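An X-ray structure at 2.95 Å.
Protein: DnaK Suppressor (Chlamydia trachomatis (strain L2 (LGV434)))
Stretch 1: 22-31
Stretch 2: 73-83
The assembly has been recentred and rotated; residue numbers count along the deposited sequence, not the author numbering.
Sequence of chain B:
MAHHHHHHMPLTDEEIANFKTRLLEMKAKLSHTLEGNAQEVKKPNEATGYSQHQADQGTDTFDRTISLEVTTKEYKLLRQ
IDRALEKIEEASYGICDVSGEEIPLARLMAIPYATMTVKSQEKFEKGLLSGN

Stretch 1, residues 22-31: RLLEMKAKLS
Stretch 2 (73-83) KEYKLLRQIDR

I81 and L30 form the apolar centre of a contact between two helical segments of one chain, 22-31 and 73-83, each part of a helix that extends beyond the segment at both ends. The helices run roughly antiparallel, with 152° between their N-to-C directions, a signed crossing angle of -152° and a closest axial approach of 9.9 Å. The register is set by L23 and I81, whose CA atoms lie 6.4 Å apart; from this point, ascending numbers on one helix meet descending numbers on the other, so that L30 reaches L77 and E74.

Packing is of the knob-into-hole kind in both directions. The buried side chain of I81 (chi1 -73°, m; chi2 164°, t) points toward the first helix and sits among L23, M26, K27 and L30, giving up 99 Å² to the contact, more than any other residue. Its CD1 lies 3.8 Å from CE of M26, a van der Waals contact between methyl groups; M26 points toward the second helix with chi1 -58° (m), chi2 -169° (t) and chi3 44° (p), which folds the end of the thioether chain. CG2 of I81 rests 3.7 Å from the backbone O of L23, an approach that fits the close CA spacing there, while the side chains meet more loosely, L23 CD2 to I81 CG2 being 4.4 Å. L23 is buried, with rotamers m and t (-72°, 168°).

The reciprocal knob is L30, directed toward the second helix and sitting among E74, L77, L78 and I81. Its chi1 of -98° lies between wells and its chi2 is 62° (p). CD2 of L30 is 3.7 Å from CD2 of L77 and 3.8 Å from CD2 of L78, with CD1 of I81 slightly farther from it at 4.3 Å. L77 points toward L30's helix with chi1 -177° (t) and chi2 52° (p); L78 leaves its backbone sideways, yet rotamers m and t (-74°, 175°) bring its end nearer. E74, modelled only to CB, lines this hole with its backbone, its O being 4.3 Å from L30 CD2.

At the polar edge, K27 leaves its helix sideways and is fully extended, all four chi angles t (-170°, -179°, 179°, -177°). Its CB still touches CG2 of I81 at 4.0 Å, so the aliphatic base borders the apolar centre while the ammonium extends beyond it. D82 points away at CB, but chi1 -78° (m) and chi2 -30° bring its carboxylate back. NZ of K27 meets OD1 of D82 at 3.0 Å in a salt bridge whose hydrogen bond is weak, so charge attraction accompanies imperfect donor geometry. It is the only hydrogen bond between the segments; the backbones bond within their own helices, as in K27 N to L23 O at 3.0 Å and I81 N to L77 O at 2.9 Å. The contact buries 427 Å² in all, both sides summed.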

ATOM      1  N   ARG B  22       3.643 -21.347   9.023  1.00 56.27           N
ATOM      2  CA  ARG B  22       2.281 -21.452   8.509  1.00 50.37           C
ATOM      3  C   ARG B  22       2.207 -21.030   7.049  1.00 62.55           C
ATOM      4  O   ARG B  22       1.544 -21.688   6.240  1.00 68.91           O
ATOM      5  CB  ARG B  22       1.327 -20.600   9.347  1.00 56.46           C
ATOM      6  CG  ARG B  22       1.165 -21.032  10.790  1.00 58.30           C
ATOM      7  CD  ARG B  22       0.196 -20.110  11.523  1.00 53.16           C
ATOM      8  NE  ARG B  22      -1.122 -20.077  10.899  1.00 51.23           N
ATOM      9  CZ  ARG B  22      -2.081 -19.216  11.235  1.00 56.77           C
ATOM     10  NH1 ARG B  22      -1.861 -18.325  12.192  1.00 57.08           N
ATOM     11  NH2 ARG B  22      -3.258 -19.242  10.622  1.00 53.42           N
ATOM     12  N   LEU B  23       2.879 -19.933   6.691  1.00 58.45           N
ATOM     13  CA  LEU B  23       2.782 -19.415   5.328  1.00 55.72           C
ATOM     14  C   LEU B  23       3.428 -20.356   4.316  1.00 52.66           C
ATOM     15  O   LEU B  23       2.880 -20.576   3.232  1.00 53.89           O
ATOM     16  CB  LEU B  23       3.400 -18.020   5.252  1.00 48.91           C
ATOM     17  CG  LEU B  23       2.589 -16.908   5.919  1.00 48.77           C
ATOM     18  CD1 LEU B  23       3.403 -15.640   6.047  1.00 49.40           C
ATOM     19  CD2 LEU B  23       1.310 -16.637   5.142  1.00 43.05           C
ATOM     20  N   LEU B  24       4.594 -20.915   4.638  1.00 52.87           N
ATOM     21  CA  LEU B  24       5.215 -21.860   3.716  1.00 56.71           C
ATOM     22  C   LEU B  24       4.348 -23.101   3.534  1.00 65.87           C
ATOM     23  O   LEU B  24       4.276 -23.660   2.434  1.00 67.89           O
ATOM     24  CB  LEU B  24       6.613 -22.239   4.211  1.00 65.62           C
ATOM     25  CG  LEU B  24       7.665 -21.125   4.214  1.00 62.01           C
ATOM     26  CD1 LEU B  24       8.926 -21.547   4.955  1.00 60.15           C
ATOM     27  CD2 LEU B  24       7.993 -20.707   2.788  1.00 62.51           C
ATOM     28  N   GLU B  25       3.676 -23.541   4.601  1.00 66.03           N
ATOM     29  CA  GLU B  25       2.773 -24.684   4.500  1.00 65.68           C
ATOM     30  C   GLU B  25       1.574 -24.382   3.605  1.00 68.64           C
ATOM     31  O   GLU B  25       1.128 -25.256   2.853  1.00 67.84           O
ATOM     32  CB  GLU B  25       2.326 -25.129   5.890  1.00 60.34           C
ATOM     33  CG  GLU B  25       3.120 -26.301   6.442  1.00 77.58           C
ATOM     34  CD  GLU B  25       3.060 -26.391   7.956  1.00 87.40           C
ATOM     35  OE1 GLU B  25       2.233 -25.674   8.565  1.00 96.41           O
ATOM     36  OE2 GLU B  25       3.823 -27.197   8.534  1.00 87.43           O
ATOM     37  N   MET B  26       1.016 -23.166   3.693  1.00 69.56           N
ATOM     38  CA  MET B  26      -0.086 -22.803   2.803  1.00 70.90           C
ATOM     39  C   MET B  26       0.368 -22.752   1.353  1.00 77.49           C
ATOM     40  O   MET B  26      -0.348 -23.211   0.455  1.00 82.81           O
ATOM     41  CB  MET B  26      -0.684 -21.452   3.187  1.00 62.73           C
ATOM     42  CG  MET B  26      -1.214 -21.346   4.594  1.00 70.38           C
ATOM     43  SD  MET B  26      -2.162 -19.821   4.771  1.00 67.95           S
ATOM     44  CE  MET B  26      -3.112 -19.841   3.249  1.00 54.37           C
ATOM     45  N   LYS B  27       1.550 -22.184   1.108  1.00 72.00           N
ATOM     46  CA  LYS B  27       2.075 -22.117  -0.248  1.00 69.61           C
ATOM     47  C   LYS B  27       2.264 -23.512  -0.827  1.00 78.27           C
ATOM     48  O   LYS B  27       1.983 -23.744  -2.009  1.00 87.33           O
ATOM     49  CB  LYS B  27       3.392 -21.341  -0.253  1.00 73.21           C
ATOM     50  CG  LYS B  27       3.908 -20.989  -1.636  1.00 79.74           C
ATOM     51  CD  LYS B  27       5.234 -20.248  -1.574  1.00 77.55           C
ATOM     52  CE  LYS B  27       5.745 -19.935  -2.975  1.00 86.35           C
ATOM     53  NZ  LYS B  27       7.071 -19.262  -2.959  1.00 91.69           N
ATOM     54  N   ALA B  28       2.722 -24.459  -0.005  1.00 80.48           N
ATOM     55  CA  ALA B  28       2.926 -25.820  -0.491  1.00 83.95           C
ATOM     56  C   ALA B  28       1.598 -26.546  -0.681  1.00 95.28           C
ATOM     57  O   ALA B  28       1.454 -27.343  -1.616  1.00113.20           O
ATOM     58  CB  ALA B  28       3.835 -26.591   0.467  1.00 75.07           C
ATOM     59  N   LYS B  29       0.619 -26.297   0.194  1.00 89.02           N
ATOM     60  CA  LYS B  29      -0.682 -26.937   0.031  1.00 87.93           C
ATOM     61  C   LYS B  29      -1.433 -26.401  -1.181  1.00 95.23           C
ATOM     62  O   LYS B  29      -2.313 -27.095  -1.702  1.00104.05           O
ATOM     63  CB  LYS B  29      -1.534 -26.771   1.294  1.00 71.18           C
ATOM     64  N   LEU B  30      -1.110 -25.189  -1.641  1.00 97.61           N
ATOM     65  CA  LEU B  30      -1.761 -24.628  -2.818  1.00105.58           C
ATOM     66  C   LEU B  30      -1.102 -25.033  -4.128  1.00114.84           C
ATOM     67  O   LEU B  30      -1.723 -24.878  -5.186  1.00117.78           O
ATOM     68  CB  LEU B  30      -1.788 -23.099  -2.743  1.00102.81           C
ATOM     69  CG  LEU B  30      -3.077 -22.446  -2.246  1.00104.01           C
ATOM     70  CD1 LEU B  30      -3.403 -22.852  -0.808  1.00104.73           C
ATOM     71  CD2 LEU B  30      -2.968 -20.939  -2.386  1.00 99.34           C
ATOM     72  N   SER B  31       0.136 -25.534  -4.094  1.00124.11           N
ATOM     73  CA  SER B  31       0.752 -26.032  -5.320  1.00141.68           C
ATOM     74  C   SER B  31       0.143 -27.368  -5.729  1.00154.71           C
ATOM     75  O   SER B  31      -0.128 -27.598  -6.914  1.00163.11           O
ATOM     76  CB  SER B  31       2.266 -26.156  -5.146  1.00146.29           C
ATOM     77  OG  SER B  31       2.608 -27.315  -4.406  1.00151.04           O
ATOM     78  N   LYS B  73      -9.225 -16.515  -8.099  1.00131.46           N
ATOM     79  CA  LYS B  73      -9.149 -16.276  -6.662  1.00115.32           C
ATOM     80  C   LYS B  73      -7.919 -16.941  -6.054  1.00111.79           C
ATOM     81  O   LYS B  73      -7.356 -16.427  -5.079  1.00105.66           O
ATOM     82  CB  LYS B  73     -10.422 -16.777  -5.977  1.00106.20           C
ATOM     83  N   GLU B  74      -7.503 -18.089  -6.597  1.00112.93           N
ATOM     84  CA  GLU B  74      -6.361 -18.812  -6.051  1.00109.52           C
ATOM     85  C   GLU B  74      -5.024 -18.204  -6.458  1.00108.21           C
ATOM     86  O   GLU B  74      -4.024 -18.430  -5.770  1.00103.55           O
ATOM     87  CB  GLU B  74      -6.412 -20.280  -6.485  1.00115.46           C
ATOM     88  N   TYR B  75      -4.978 -17.450  -7.561  1.00110.03           N
ATOM     89  CA  TYR B  75      -3.753 -16.744  -7.926  1.00102.97           C
ATOM     90  C   TYR B  75      -3.547 -15.514  -7.054  1.00101.07           C
ATOM     91  O   TYR B  75      -2.420 -15.225  -6.637  1.00 97.60           O
ATOM     92  CB  TYR B  75      -3.787 -16.347  -9.404  1.00 99.55           C
ATOM     93  N   LYS B  76      -4.631 -14.784  -6.772  1.00106.96           N
ATOM     94  CA  LYS B  76      -4.560 -13.643  -5.867  1.00107.96           C
ATOM     95  C   LYS B  76      -4.022 -14.061  -4.506  1.00 99.34           C
ATOM     96  O   LYS B  76      -3.304 -13.299  -3.849  1.00107.15           O
ATOM     97  CB  LYS B  76      -5.946 -13.009  -5.737  1.00116.98           C
ATOM     98  CG  LYS B  76      -6.015 -11.791  -4.841  1.00121.25           C
ATOM     99  CD  LYS B  76      -7.456 -11.395  -4.578  1.00124.61           C
ATOM    100  CE  LYS B  76      -7.524 -10.107  -3.787  1.00124.67           C
ATOM    101  NZ  LYS B  76      -6.997  -8.967  -4.596  1.00125.07           N
ATOM    102  N   LEU B  77      -4.363 -15.272  -4.068  1.00 84.67           N
ATOM    103  CA  LEU B  77      -3.894 -15.765  -2.777  1.00 72.69           C
ATOM    104  C   LEU B  77      -2.399 -16.068  -2.796  1.00 73.62           C
ATOM    105  O   LEU B  77      -1.697 -15.800  -1.815  1.00 72.61           O
ATOM    106  CB  LEU B  77      -4.692 -17.003  -2.382  1.00 66.77           C
ATOM    107  CG  LEU B  77      -4.372 -17.590  -1.012  1.00 60.34           C
ATOM    108  CD1 LEU B  77      -4.445 -16.507   0.032  1.00 57.01           C
ATOM    109  CD2 LEU B  77      -5.347 -18.709  -0.689  1.00 57.48           C
ATOM    110  N   LEU B  78      -1.894 -16.641  -3.894  1.00 77.68           N
ATOM    111  CA  LEU B  78      -0.463 -16.923  -3.990  1.00 75.00           C
ATOM    112  C   LEU B  78       0.360 -15.644  -3.957  1.00 75.13           C
ATOM    113  O   LEU B  78       1.458 -15.621  -3.390  1.00 69.34           O
ATOM    114  CB  LEU B  78      -0.157 -17.713  -5.262  1.00 87.59           C
ATOM    115  CG  LEU B  78      -0.565 -19.183  -5.272  1.00 98.72           C
ATOM    116  CD1 LEU B  78      -0.303 -19.792  -6.634  1.00101.89           C
ATOM    117  CD2 LEU B  78       0.188 -19.945  -4.190  1.00101.85           C
ATOM    118  N   ARG B  79      -0.141 -14.574  -4.580  1.00 79.40           N
ATOM    119  CA  ARG B  79       0.564 -13.298  -4.527  1.00 72.31           C
ATOM    120  C   ARG B  79       0.627 -12.761  -3.100  1.00 61.96           C
ATOM    121  O   ARG B  79       1.682 -12.293  -2.657  1.00 62.62           O
ATOM    122  CB  ARG B  79      -0.108 -12.290  -5.459  1.00 77.54           C
ATOM    123  N   GLN B  80      -0.479 -12.858  -2.352  1.00 58.98           N
ATOM    124  CA  GLN B  80      -0.502 -12.379  -0.970  1.00 54.24           C
ATOM    125  C   GLN B  80       0.422 -13.190  -0.069  1.00 59.03           C
ATOM    126  O   GLN B  80       1.126 -12.621   0.776  1.00 58.97           O
ATOM    127  CB  GLN B  80      -1.932 -12.404  -0.425  1.00 52.12           C
ATOM    128  CG  GLN B  80      -2.578 -11.029  -0.299  1.00 66.34           C
ATOM    129  CD  GLN B  80      -4.079 -11.109  -0.056  1.00 87.78           C
ATOM    130  OE1 GLN B  80      -4.815 -11.730  -0.827  1.00 85.30           O
ATOM    131  NE2 GLN B  80      -4.538 -10.472   1.018  1.00 98.80           N
ATOM    132  N   ILE B  81       0.426 -14.517  -0.219  1.00 62.56           N
ATOM    133  CA  ILE B  81       1.282 -15.361   0.616  1.00 61.82           C
ATOM    134  C   ILE B  81       2.751 -15.035   0.370  1.00 65.92           C
ATOM    135  O   ILE B  81       3.539 -14.889   1.312  1.00 64.64           O
ATOM    136  CB  ILE B  81       0.979 -16.850   0.363  1.00 60.11           C
ATOM    137  CG1 ILE B  81      -0.361 -17.239   0.991  1.00 60.28           C
ATOM    138  CG2 ILE B  81       2.093 -17.738   0.911  1.00 53.47           C
ATOM    139  CD1 ILE B  81      -0.912 -18.553   0.485  1.00 62.43           C
ATOM    140  N   ASP B  82       3.142 -14.932  -0.905  1.00 75.45           N
ATOM    141  CA  ASP B  82       4.516 -14.562  -1.241  1.00 78.60           C
ATOM    142  C   ASP B  82       4.893 -13.203  -0.658  1.00 73.79           C
ATOM    143  O   ASP B  82       6.008 -13.024  -0.156  1.00 68.95           O
ATOM    144  CB  ASP B  82       4.702 -14.567  -2.758  1.00 87.58           C
ATOM    145  CG  ASP B  82       4.852 -15.969  -3.322  1.00 95.21           C
ATOM    146  OD1 ASP B  82       5.360 -16.847  -2.598  1.00 96.98           O
ATOM    147  OD2 ASP B  82       4.474 -16.189  -4.493  1.00100.89           O
ATOM    148  N   ARG B  83       3.984 -12.224  -0.737  1.00 67.65           N
ATOM    149  CA  ARG B  83       4.264 -10.902  -0.178  1.00 56.80           C
ATOM    150  C   ARG B  83       4.413 -10.954   1.336  1.00 55.24           C
ATOM    151  O   ARG B  83       5.309 -10.313   1.901  1.00 54.51           O
ATOM    152  CB  ARG B  83       3.164  -9.916  -0.574  1.00 47.21           C
ATOM    153  CG  ARG B  83       3.342  -8.531   0.030  1.00 53.34           C
ATOM    154  CD  ARG B  83       4.740  -7.981  -0.261  1.00 57.23           C
ATOM    155  NE  ARG B  83       5.047  -6.796   0.538  1.00 56.61           N
ATOM    156  CZ  ARG B  83       6.277  -6.345   0.752  1.00 58.91           C
ATOM    157  NH1 ARG B  83       7.315  -6.987   0.233  1.00 62.02           N
ATOM    158  NH2 ARG B  83       6.471  -5.265   1.498  1.00 59.52           N
TER